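Local structure of ABC transporter, substrate binding protein (Mannopine) (Agrobacterium fabrum, 5L9S) at residues R4-T9 with T58-L63; E20-P25 with L251-F256; K47-V52 with F75-D80; A104-T109 with D236-V241. The protein serves as the periplasmic substrate-binding protein of an ABC transporter, with the opine mannopine as its likely ligand, and is captured here open and unliganded. All coordinates share one frame; numbering follows the deposited sequence.

Interaction 1: residues R4-T9 with T58-L63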
# COMPACT_ATOMS: atom_id res chain seq x y z
N ARG A 4 -26.01 11.48 8.18
CA ARG A 4 -24.73 10.98 8.68
C ARG A 4 -24.18 9.85 7.80
O ARG A 4 -24.88 9.35 6.91
CB ARG A 4 -24.82 10.55 10.16
CG ARG A 4 -25.90 9.52 10.47
CD ARG A 4 -26.03 9.24 11.95
NE ARG A 4 -25.93 7.81 12.24
CZ ARG A 4 -25.25 7.28 13.26
NH1 ARG A 4 -24.62 8.07 14.12
NH2 ARG A 4 -25.21 5.96 13.42
N VAL A 5 -22.88 9.52 8.02
CA VAL A 5 -22.11 8.44 7.36
C VAL A 5 -21.26 7.80 8.43
O VAL A 5 -20.56 8.51 9.15
CB VAL A 5 -21.17 8.88 6.20
CG1 VAL A 5 -20.68 7.67 5.43
CG2 VAL A 5 -21.83 9.87 5.25
N VAL A 6 -21.27 6.46 8.50
CA VAL A 6 -20.42 5.74 9.46
C VAL A 6 -19.31 5.01 8.69
O VAL A 6 -19.59 4.18 7.84
CB VAL A 6 -21.19 4.85 10.48
CG1 VAL A 6 -22.28 4.03 9.83
CG2 VAL A 6 -20.24 4.01 11.33
N ILE A 7 -18.05 5.39 8.98
CA ILE A 7 -16.85 4.83 8.36
C ILE A 7 -15.94 4.19 9.42
O ILE A 7 -15.73 4.79 10.48
CB ILE A 7 -16.10 5.88 7.45
CG1 ILE A 7 -14.92 5.23 6.65
CG2 ILE A 7 -15.63 7.13 8.22
CD1 ILE A 7 -14.39 6.01 5.45
N ALA A 8 -15.38 2.99 9.12
CA ALA A 8 -14.44 2.31 10.01
C ALA A 8 -13.01 2.41 9.48
O ALA A 8 -12.77 2.21 8.28
CB ALA A 8 -14.84 0.87 10.21
N THR A 9 -12.07 2.76 10.37
CA THR A 9 -10.63 2.91 10.09
C THR A 9 -9.86 2.16 11.20
O THR A 9 -10.49 1.66 12.14
CB THR A 9 -10.22 4.42 10.03
OG1 THR A 9 -10.26 5.01 11.33
CG2 THR A 9 -11.06 5.24 9.06
N THR A 58 -24.61 -1.59 10.65
CA THR A 58 -24.40 -0.35 11.37
C THR A 58 -23.51 0.59 10.56
O THR A 58 -23.81 1.78 10.49
CB THR A 58 -23.90 -0.63 12.79
OG1 THR A 58 -24.92 -1.37 13.48
CG2 THR A 58 -23.61 0.65 13.58
N TRP A 59 -22.50 0.03 9.88
CA TRP A 59 -21.47 0.73 9.11
C TRP A 59 -21.82 0.90 7.64
O TRP A 59 -22.48 0.04 7.05
CB TRP A 59 -20.12 0.00 9.24
CG TRP A 59 -19.57 -0.22 10.61
CD1 TRP A 59 -20.07 0.24 11.80
CD2 TRP A 59 -18.39 -0.97 10.93
NE1 TRP A 59 -19.27 -0.18 12.84
CE2 TRP A 59 -18.23 -0.92 12.34
CE3 TRP A 59 -17.44 -1.68 10.16
CZ2 TRP A 59 -17.18 -1.56 12.99
CZ3 TRP A 59 -16.38 -2.30 10.80
CH2 TRP A 59 -16.24 -2.22 12.20
N ASP A 60 -21.37 2.01 7.03
CA ASP A 60 -21.58 2.34 5.63
C ASP A 60 -20.31 2.06 4.82
O ASP A 60 -20.37 1.55 3.70
CB ASP A 60 -21.94 3.83 5.49
CG ASP A 60 -23.24 4.22 6.14
OD1 ASP A 60 -24.29 3.82 5.63
OD2 ASP A 60 -23.21 4.99 7.11
N LEU A 61 -19.15 2.47 5.38
CA LEU A 61 -17.83 2.36 4.74
C LEU A 61 -16.80 1.84 5.70
O LEU A 61 -16.91 2.05 6.90
CB LEU A 61 -17.37 3.73 4.21
CG LEU A 61 -18.19 4.45 3.16
CD1 LEU A 61 -17.80 5.90 3.08
CD2 LEU A 61 -18.06 3.79 1.80
N TYR A 62 -15.76 1.20 5.17
CA TYR A 62 -14.58 0.75 5.91
C TYR A 62 -13.35 0.73 5.01
O TYR A 62 -13.48 0.61 3.79
CB TYR A 62 -14.79 -0.57 6.67
CG TYR A 62 -14.79 -1.84 5.84
CD1 TYR A 62 -15.92 -2.24 5.14
CD2 TYR A 62 -13.66 -2.66 5.79
CE1 TYR A 62 -15.93 -3.43 4.39
CE2 TYR A 62 -13.65 -3.83 5.03
CZ TYR A 62 -14.79 -4.22 4.35
OH TYR A 62 -14.80 -5.37 3.60
N LEU A 63 -12.17 0.90 5.60
CA LEU A 63 -10.92 0.84 4.84
C LEU A 63 -10.31 -0.55 4.98
O LEU A 63 -10.37 -1.15 6.04
CB LEU A 63 -9.90 1.91 5.30
CG LEU A 63 -10.34 3.37 5.27
CD1 LEU A 63 -9.30 4.25 5.93
CD2 LEU A 63 -10.60 3.87 3.85
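With CG anti to its own carbonyl carbon (chi1 -64°), Asp60 turns its carboxylate toward strand 4-9, and Trp59, with the same first torsion (chi1 -57°), carries its indole across to Ala8. OD2 of Asp60 accepts from Val6 N at 2.8 Å on its anti lone pair, in a nearly straight bond; OD1 is held by the backbone N of Asn246, so two parts of the chain grip the carboxylate. Val6 O in turn accepts twice in its carbonyl plane, from Asp60 N at 2.9 Å and Leu61 N at 3.0 Å. From there the parallel ladder continues: Ala8 N, above the carbonyl plane of Leu61, is 2.9 Å from Leu61 O, and Leu63 N is 3.0 Å from Ala8 O, almost along the C=O axis. On the Ala8 face, CB of Ala8 sits 3.8 Å from the centroid of the Trp59 six-membered ring, a CH-pi contact. On the opposite face the Ile7 and Leu61 side chains cross obliquely, Ile7 CG1 3.8 Å from Leu61 CB. Strands 33-38, 4-9 and 61-65 form a parallel part of a mixed, helix-flanked sheet, as in the alpha/beta lobes of periplasmic binding proteins.

Interaction 2: residues E20-P25 with L251-F256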
# COMPACT_ATOMS: atom_id res chain seq x y z
N GLU A 20 -9.15 15.68 9.56
CA GLU A 20 -8.69 17.02 9.24
C GLU A 20 -8.76 17.32 7.74
O GLU A 20 -9.14 18.43 7.36
CB GLU A 20 -7.25 17.22 9.73
CG GLU A 20 -7.09 17.18 11.25
CD GLU A 20 -5.67 17.06 11.79
OE1 GLU A 20 -4.72 16.91 10.99
OE2 GLU A 20 -5.51 17.10 13.04
N ALA A 21 -8.37 16.35 6.90
CA ALA A 21 -8.29 16.54 5.46
C ALA A 21 -9.53 16.14 4.67
O ALA A 21 -9.75 16.68 3.59
CB ALA A 21 -7.07 15.81 4.92
N TRP A 22 -10.33 15.18 5.19
CA TRP A 22 -11.44 14.61 4.46
C TRP A 22 -12.81 14.71 5.14
O TRP A 22 -13.75 15.17 4.50
CB TRP A 22 -11.07 13.14 4.14
CG TRP A 22 -12.07 12.32 3.38
CD1 TRP A 22 -13.06 12.76 2.56
CD2 TRP A 22 -12.09 10.89 3.31
NE1 TRP A 22 -13.72 11.69 2.02
CE2 TRP A 22 -13.14 10.53 2.45
CE3 TRP A 22 -11.30 9.88 3.88
CZ2 TRP A 22 -13.44 9.20 2.15
CZ3 TRP A 22 -11.65 8.56 3.64
CH2 TRP A 22 -12.69 8.23 2.76
N PHE A 23 -12.93 14.29 6.41
CA PHE A 23 -14.23 14.26 7.10
C PHE A 23 -14.76 15.62 7.49
O PHE A 23 -15.90 15.92 7.12
CB PHE A 23 -14.20 13.31 8.30
CG PHE A 23 -13.71 11.92 7.95
CD1 PHE A 23 -13.95 11.38 6.68
CD2 PHE A 23 -13.04 11.15 8.88
CE1 PHE A 23 -13.50 10.10 6.36
CE2 PHE A 23 -12.58 9.87 8.55
CZ PHE A 23 -12.80 9.36 7.29
N GLU A 24 -13.99 16.44 8.23
CA GLU A 24 -14.44 17.77 8.61
C GLU A 24 -14.72 18.64 7.37
O GLU A 24 -15.85 19.15 7.30
CB GLU A 24 -13.52 18.46 9.63
CG GLU A 24 -13.76 17.94 11.04
CD GLU A 24 -12.69 18.20 12.10
OE1 GLU A 24 -11.62 18.76 11.77
OE2 GLU A 24 -12.93 17.82 13.27
N PRO A 25 -13.82 18.71 6.33
CA PRO A 25 -14.16 19.51 5.13
C PRO A 25 -15.47 19.07 4.45
O PRO A 25 -16.26 19.94 4.05
CB PRO A 25 -12.93 19.34 4.22
CG PRO A 25 -11.81 19.02 5.16
CD PRO A 25 -12.44 18.17 6.21
N LEU A 251 -21.46 7.32 -0.65
CA LEU A 251 -20.90 7.51 -2.00
C LEU A 251 -20.52 8.98 -2.29
O LEU A 251 -19.64 9.24 -3.11
CB LEU A 251 -21.85 6.96 -3.07
CG LEU A 251 -22.02 5.43 -3.11
CD1 LEU A 251 -23.09 5.04 -4.08
CD2 LEU A 251 -20.71 4.73 -3.48
N LYS A 252 -21.16 9.93 -1.59
CA LYS A 252 -20.89 11.37 -1.69
C LYS A 252 -19.56 11.64 -1.00
O LYS A 252 -18.80 12.52 -1.43
CB LYS A 252 -22.00 12.18 -0.98
CG LYS A 252 -23.29 12.34 -1.75
CD LYS A 252 -24.13 13.43 -1.09
CE LYS A 252 -25.60 13.32 -1.38
NZ LYS A 252 -26.41 14.17 -0.46
N LEU A 253 -19.28 10.90 0.10
CA LEU A 253 -18.05 10.98 0.88
C LEU A 253 -16.89 10.43 0.05
O LEU A 253 -15.79 11.00 0.09
CB LEU A 253 -18.20 10.26 2.24
CG LEU A 253 -16.98 10.29 3.17
CD1 LEU A 253 -16.63 11.68 3.60
CD2 LEU A 253 -17.22 9.45 4.37
N ILE A 254 -17.14 9.34 -0.72
CA ILE A 254 -16.15 8.74 -1.62
C ILE A 254 -15.81 9.72 -2.76
O ILE A 254 -14.63 10.00 -2.98
CB ILE A 254 -16.62 7.36 -2.15
CG1 ILE A 254 -16.73 6.33 -1.01
CG2 ILE A 254 -15.68 6.86 -3.27
CD1 ILE A 254 -17.08 4.89 -1.48
N GLU A 255 -16.85 10.23 -3.47
CA GLU A 255 -16.74 11.20 -4.57
C GLU A 255 -15.97 12.42 -4.11
O GLU A 255 -15.10 12.91 -4.86
CB GLU A 255 -18.14 11.61 -5.08
CG GLU A 255 -18.13 12.36 -6.41
CD GLU A 255 -19.43 12.99 -6.88
OE1 GLU A 255 -20.52 12.48 -6.54
OE2 GLU A 255 -19.34 13.99 -7.62
N PHE A 256 -16.25 12.90 -2.87
CA PHE A 256 -15.57 14.05 -2.24
C PHE A 256 -14.07 13.85 -2.22
O PHE A 256 -13.34 14.78 -2.53
CB PHE A 256 -16.09 14.32 -0.81
CG PHE A 256 -15.56 15.60 -0.19
CD1 PHE A 256 -16.13 16.84 -0.49
CD2 PHE A 256 -14.47 15.57 0.67
CE1 PHE A 256 -15.61 18.01 0.06
CE2 PHE A 256 -13.95 16.75 1.22
CZ PHE A 256 -14.53 17.96 0.92
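The short helical segments 20-25 and 251-256 run closer to antiparallel than parallel, at 137°, with axes 10.5 Å apart; the first contains a wider pi-type turn and is kinked at Pro25, whose N makes no bond to the preceding turn. That spacing is bridged by long side chains. Trp22 holds CG anti to its backbone N (chi1 -180°) and extends its indole edge-on to the second helix, where NE1 gives a hydrogen bond to Leu253 O at 2.9 Å. The oxygen lies almost in the indole plane, but the donor stands above the carbonyl plane instead of on a lone pair. Leu253, its CG also anti to N, crosses Trp22 at about a right angle, bringing CD1 to 3.3 Å from NE1 and CG to 3.8 Å from Trp22 CZ2. The same CD1 meets the edge of the Phe23 ring, 4.1 Å from Phe23 CD1. Phe256 slides past Trp22 in the opposite sense: its CD2 comes to the edge of the indole, 3.7 Å from Trp22 CD1, while its tip, CZ, rests 3.9 Å from Pro25 CB. One face of the indole carries Phe23 CE1, and Trp257 also meets the indole. The contact is thus hydrophobic apart from one bond, which satisfies the buried indole N-H with a main-chain oxygen and would fix the rotation of the ring between the helices.

Interaction 3: residues K47-V52 with F75-D80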
# COMPACT_ATOMS: atom_id res chain seq x y z
N LYS A 47 -16.34 -7.81 11.77
CA LYS A 47 -17.50 -7.02 12.18
C LYS A 47 -18.43 -6.77 10.99
O LYS A 47 -19.63 -6.77 11.17
CB LYS A 47 -17.08 -5.71 12.84
CG LYS A 47 -17.28 -5.69 14.34
CD LYS A 47 -16.06 -5.16 15.07
CE LYS A 47 -16.25 -5.24 16.57
NZ LYS A 47 -14.95 -5.39 17.28
N VAL A 48 -17.86 -6.59 9.78
CA VAL A 48 -18.64 -6.39 8.54
C VAL A 48 -19.36 -7.69 8.17
O VAL A 48 -20.57 -7.67 7.93
CB VAL A 48 -17.80 -5.82 7.37
CG1 VAL A 48 -18.62 -5.77 6.07
CG2 VAL A 48 -17.27 -4.43 7.71
N THR A 49 -18.63 -8.80 8.20
CA THR A 49 -19.20 -10.10 7.90
C THR A 49 -20.43 -10.38 8.80
O THR A 49 -21.52 -10.62 8.28
CB THR A 49 -18.10 -11.20 7.94
OG1 THR A 49 -16.99 -10.77 7.17
CG2 THR A 49 -18.61 -12.55 7.45
N ALA A 50 -20.24 -10.27 10.14
CA ALA A 50 -21.29 -10.51 11.15
C ALA A 50 -22.53 -9.64 10.92
O ALA A 50 -23.66 -10.12 11.06
CB ALA A 50 -20.74 -10.29 12.54
N MET A 51 -22.32 -8.37 10.57
CA MET A 51 -23.37 -7.40 10.26
C MET A 51 -24.14 -7.82 9.01
O MET A 51 -25.35 -7.70 8.99
CB MET A 51 -22.73 -6.04 10.00
CG MET A 51 -22.53 -5.22 11.23
SD MET A 51 -21.49 -3.78 10.92
CE MET A 51 -21.98 -3.35 9.25
N VAL A 52 -23.41 -8.25 7.95
CA VAL A 52 -23.99 -8.68 6.67
C VAL A 52 -24.84 -9.95 6.85
O VAL A 52 -25.94 -9.98 6.29
CB VAL A 52 -22.92 -8.78 5.54
CG1 VAL A 52 -23.46 -9.52 4.32
CG2 VAL A 52 -22.41 -7.39 5.15
N PHE A 75 -15.86 -9.23 -1.75
CA PHE A 75 -16.99 -9.01 -2.65
C PHE A 75 -18.33 -9.56 -2.12
O PHE A 75 -19.40 -9.12 -2.55
CB PHE A 75 -16.71 -9.60 -4.04
CG PHE A 75 -15.41 -9.20 -4.72
CD1 PHE A 75 -14.89 -7.92 -4.56
CD2 PHE A 75 -14.76 -10.08 -5.58
CE1 PHE A 75 -13.72 -7.55 -5.22
CE2 PHE A 75 -13.60 -9.70 -6.25
CZ PHE A 75 -13.09 -8.43 -6.07
N ALA A 76 -18.26 -10.53 -1.20
CA ALA A 76 -19.44 -11.15 -0.59
C ALA A 76 -20.08 -10.25 0.46
O ALA A 76 -21.28 -10.35 0.67
CB ALA A 76 -19.06 -12.48 0.04
N ILE A 77 -19.28 -9.39 1.14
CA ILE A 77 -19.72 -8.50 2.22
C ILE A 77 -19.76 -7.02 1.80
O ILE A 77 -20.18 -6.17 2.58
CB ILE A 77 -18.86 -8.72 3.51
CG1 ILE A 77 -17.35 -8.45 3.27
CG2 ILE A 77 -19.08 -10.11 4.07
CD1 ILE A 77 -16.46 -8.35 4.53
N THR A 78 -19.33 -6.71 0.57
CA THR A 78 -19.30 -5.34 0.05
C THR A 78 -20.09 -5.21 -1.23
O THR A 78 -20.35 -6.21 -1.93
CB THR A 78 -17.84 -4.79 -0.15
OG1 THR A 78 -17.15 -5.51 -1.17
CG2 THR A 78 -17.02 -4.73 1.15
N GLU A 79 -20.45 -3.97 -1.55
CA GLU A 79 -21.17 -3.64 -2.77
C GLU A 79 -20.20 -3.53 -3.94
O GLU A 79 -19.06 -3.11 -3.74
CB GLU A 79 -21.95 -2.34 -2.61
CG GLU A 79 -23.42 -2.49 -2.94
CD GLU A 79 -24.18 -1.19 -2.87
OE1 GLU A 79 -24.33 -0.53 -3.92
OE2 GLU A 79 -24.58 -0.80 -1.74
N ASP A 80 -20.66 -3.89 -5.15
CA ASP A 80 -19.87 -3.79 -6.37
C ASP A 80 -19.93 -2.32 -6.82
O ASP A 80 -20.99 -1.81 -7.18
CB ASP A 80 -20.45 -4.72 -7.45
CG ASP A 80 -19.60 -4.93 -8.68
OD1 ASP A 80 -18.63 -4.17 -8.87
OD2 ASP A 80 -19.94 -5.82 -9.50
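Ile77 carries nearly all of this contact, a van der Waals one with no hydrogen bond between residues 47-52 and 75-80. A chi1 of 60° puts its CG1 in the crowded position between backbone N and carbonyl carbon, and the extended chi2 (168°) carries CD1 on to Val48 and Thr49; CG2 lies against Thr49. On the buried side, CD1 is 3.7 Å from CG1 of Val48, a side chain that crosses Ile77 at about a right angle. One turn further along the helix, Val52 points at the same residue: its CG2 comes within 3.6 Å of Ile77 O and 4.1 Å of Ile77 CB, so the two valines brace the isoleucine through branch and backbone. Thr49 is exposed but still close-packed. It crosses Ile77 obliquely and sets OG1 3.6 Å from Ile77 CD1 and 3.8 Å from Ile77 CG2; these are plain contacts, because that hydroxyl is hydrogen-bonded to Arg45 O within its own helix. The loose margin is Ala76, which hardly takes part, its O no closer than 4.3 Å to Val52 CG1. Inward, Tyr62 of strand 61-65 touches both Val48 and Ile77, so the two helices meet over the strand that separates them in sequence. Trp59 backs Val48 as well, while backbone hydrogen bonds join Ile77 to Arg242 and Glu79 to Leu240 of strand 224-240.

Interaction 4: residues A104-T109 with D236-V241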
# COMPACT_ATOMS: atom_id res chain seq x y z
N ALA A 104 -12.72 2.29 -3.75
CA ALA A 104 -11.97 3.41 -4.28
C ALA A 104 -10.62 3.48 -3.60
O ALA A 104 -10.56 3.20 -2.42
CB ALA A 104 -12.73 4.70 -4.04
N LYS A 105 -9.55 3.86 -4.33
CA LYS A 105 -8.23 3.98 -3.72
C LYS A 105 -8.21 5.21 -2.80
O LYS A 105 -8.62 6.30 -3.19
CB LYS A 105 -7.12 4.09 -4.78
CG LYS A 105 -5.74 3.63 -4.27
CD LYS A 105 -5.39 2.16 -4.70
CE LYS A 105 -4.68 2.08 -6.04
NZ LYS A 105 -4.71 0.71 -6.63
N LEU A 106 -7.72 5.02 -1.58
CA LEU A 106 -7.58 6.12 -0.65
C LEU A 106 -6.17 6.64 -0.81
O LEU A 106 -5.97 7.79 -1.21
CB LEU A 106 -7.85 5.66 0.79
CG LEU A 106 -7.79 6.75 1.82
CD1 LEU A 106 -9.06 7.59 1.80
CD2 LEU A 106 -7.58 6.18 3.18
N GLN A 107 -5.17 5.79 -0.53
CA GLN A 107 -3.76 6.15 -0.60
C GLN A 107 -2.92 4.89 -0.77
O GLN A 107 -3.39 3.82 -0.39
CB GLN A 107 -3.33 6.95 0.65
CG GLN A 107 -3.72 6.33 1.99
CD GLN A 107 -2.91 5.16 2.50
OE1 GLN A 107 -3.32 4.52 3.48
NE2 GLN A 107 -1.76 4.83 1.90
N SER A 108 -1.68 5.03 -1.26
CA SER A 108 -0.79 3.88 -1.44
C SER A 108 0.57 4.09 -0.78
O SER A 108 1.05 5.21 -0.61
CB SER A 108 -0.65 3.48 -2.91
OG SER A 108 -1.85 3.00 -3.48
N THR A 109 1.18 3.00 -0.38
CA THR A 109 2.43 3.03 0.32
C THR A 109 3.42 2.21 -0.50
O THR A 109 3.02 1.31 -1.24
CB THR A 109 2.17 2.64 1.80
OG1 THR A 109 1.69 3.82 2.44
CG2 THR A 109 3.40 2.20 2.54
N ASP A 236 -4.68 1.10 0.32
CA ASP A 236 -5.97 0.84 0.94
C ASP A 236 -7.09 1.31 0.06
O ASP A 236 -6.96 2.32 -0.63
CB ASP A 236 -6.07 1.57 2.31
CG ASP A 236 -5.24 0.97 3.45
OD1 ASP A 236 -4.45 0.02 3.20
OD2 ASP A 236 -5.38 1.46 4.60
N ARG A 237 -8.20 0.60 0.12
CA ARG A 237 -9.41 0.94 -0.60
C ARG A 237 -10.54 1.32 0.37
O ARG A 237 -10.57 0.82 1.49
CB ARG A 237 -9.85 -0.23 -1.52
CG ARG A 237 -8.73 -0.71 -2.44
CD ARG A 237 -9.21 -1.41 -3.69
NE ARG A 237 -9.67 -0.41 -4.63
CZ ARG A 237 -9.05 -0.07 -5.75
NH1 ARG A 237 -7.97 -0.72 -6.15
NH2 ARG A 237 -9.54 0.91 -6.50
N ILE A 238 -11.45 2.24 -0.05
CA ILE A 238 -12.64 2.66 0.70
C ILE A 238 -13.72 1.75 0.16
O ILE A 238 -14.05 1.84 -1.02
CB ILE A 238 -13.04 4.16 0.51
CG1 ILE A 238 -11.81 5.12 0.51
CG2 ILE A 238 -14.13 4.59 1.55
CD1 ILE A 238 -12.00 6.40 -0.35
N ALA A 239 -14.23 0.82 0.98
CA ALA A 239 -15.27 -0.11 0.54
C ALA A 239 -16.64 0.24 1.14
O ALA A 239 -16.73 0.72 2.26
CB ALA A 239 -14.89 -1.53 0.91
N LEU A 240 -17.70 0.01 0.35
CA LEU A 240 -19.10 0.25 0.72
C LEU A 240 -19.72 -1.06 1.20
O LEU A 240 -19.76 -2.03 0.44
CB LEU A 240 -19.89 0.84 -0.48
CG LEU A 240 -21.41 1.07 -0.33
CD1 LEU A 240 -21.73 2.16 0.68
CD2 LEU A 240 -22.02 1.44 -1.67
N VAL A 241 -20.12 -1.10 2.49
CA VAL A 241 -20.72 -2.25 3.18
C VAL A 241 -22.04 -2.64 2.53
O VAL A 241 -22.88 -1.78 2.27
CB VAL A 241 -20.86 -2.01 4.71
CG1 VAL A 241 -21.70 -3.10 5.38
CG2 VAL A 241 -19.50 -1.89 5.37
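Lys105 and Arg237 cross obliquely on one face of the sheet; the lysine bends at chi2, which lays CD over the rim of one guanidinium face, and again at chi3 on the way to NZ. Two like charges are left close, Lys105 NZ being 3.6 Å from Arg237 NH1, probably tolerated because Glu66 forms a salt bridge with the lysine while the arginine donates to Asp97 O through NH2 and to Gly103 O through NE. Beneath this pair, Ala104 and Ile238 form a hydrogen-bonded antiparallel pair, with Ile238 N to Ala104 O at 2.7 Å and Ala104 N to Ile238 O at 3.1 Å. Beyond it, Leu106 N reaches Asp236 O at 3.0 Å in an almost straight bond, and Asp236 N reaches Gln107 O at 3.1 Å. Leu106 and Gln107 together lie opposite Asp236, consistent with a classic beta bulge, as is the helical psi of Leu106 (-61°). Strands 103-116 and 224-240 are long strands of the kind that, in binding proteins of this fold, pass between the two lobes as part of the hinge. Leu106 crosses Ile238 at about a right angle, Leu106 CD1 3.8 Å from Ile238 CD1, and Trp22 of helix 12-30 packs on both. Gln107 and Asp236 instead lie side by side, pointing the same way with amide and carboxylate planes 49° apart. The Asp236 carboxylate takes its hydrogen bond, at OD2, from Tyr14 OH.

Strand 61-65 is the common element: it pairs with strand 4-9 in interaction 1 and with strand 224-240 of interaction 4 through Tyr62 O to Ala239 N at 2.9 Å; just beyond, Asp60 O and Val241 N, also 2.9 Å apart, probably continue the bonding. Interaction 2 packs on one face of this sheet, where Ile7 CG2 meets Phe23 CZ at 3.7 Å and Trp22 CH2 meets Ile238 CD1 at 3.7 Å. Interaction 3 lies on the other, Tyr62 OH touching Ile77 CD1 at 3.5 Å; its centre is about 22 Å from that of interaction 2. Interactions 1 to 3 thus build a three-layer alpha/beta/alpha lobe, while interaction 4, about 10 Å from the chain centre, lies nearest the middle.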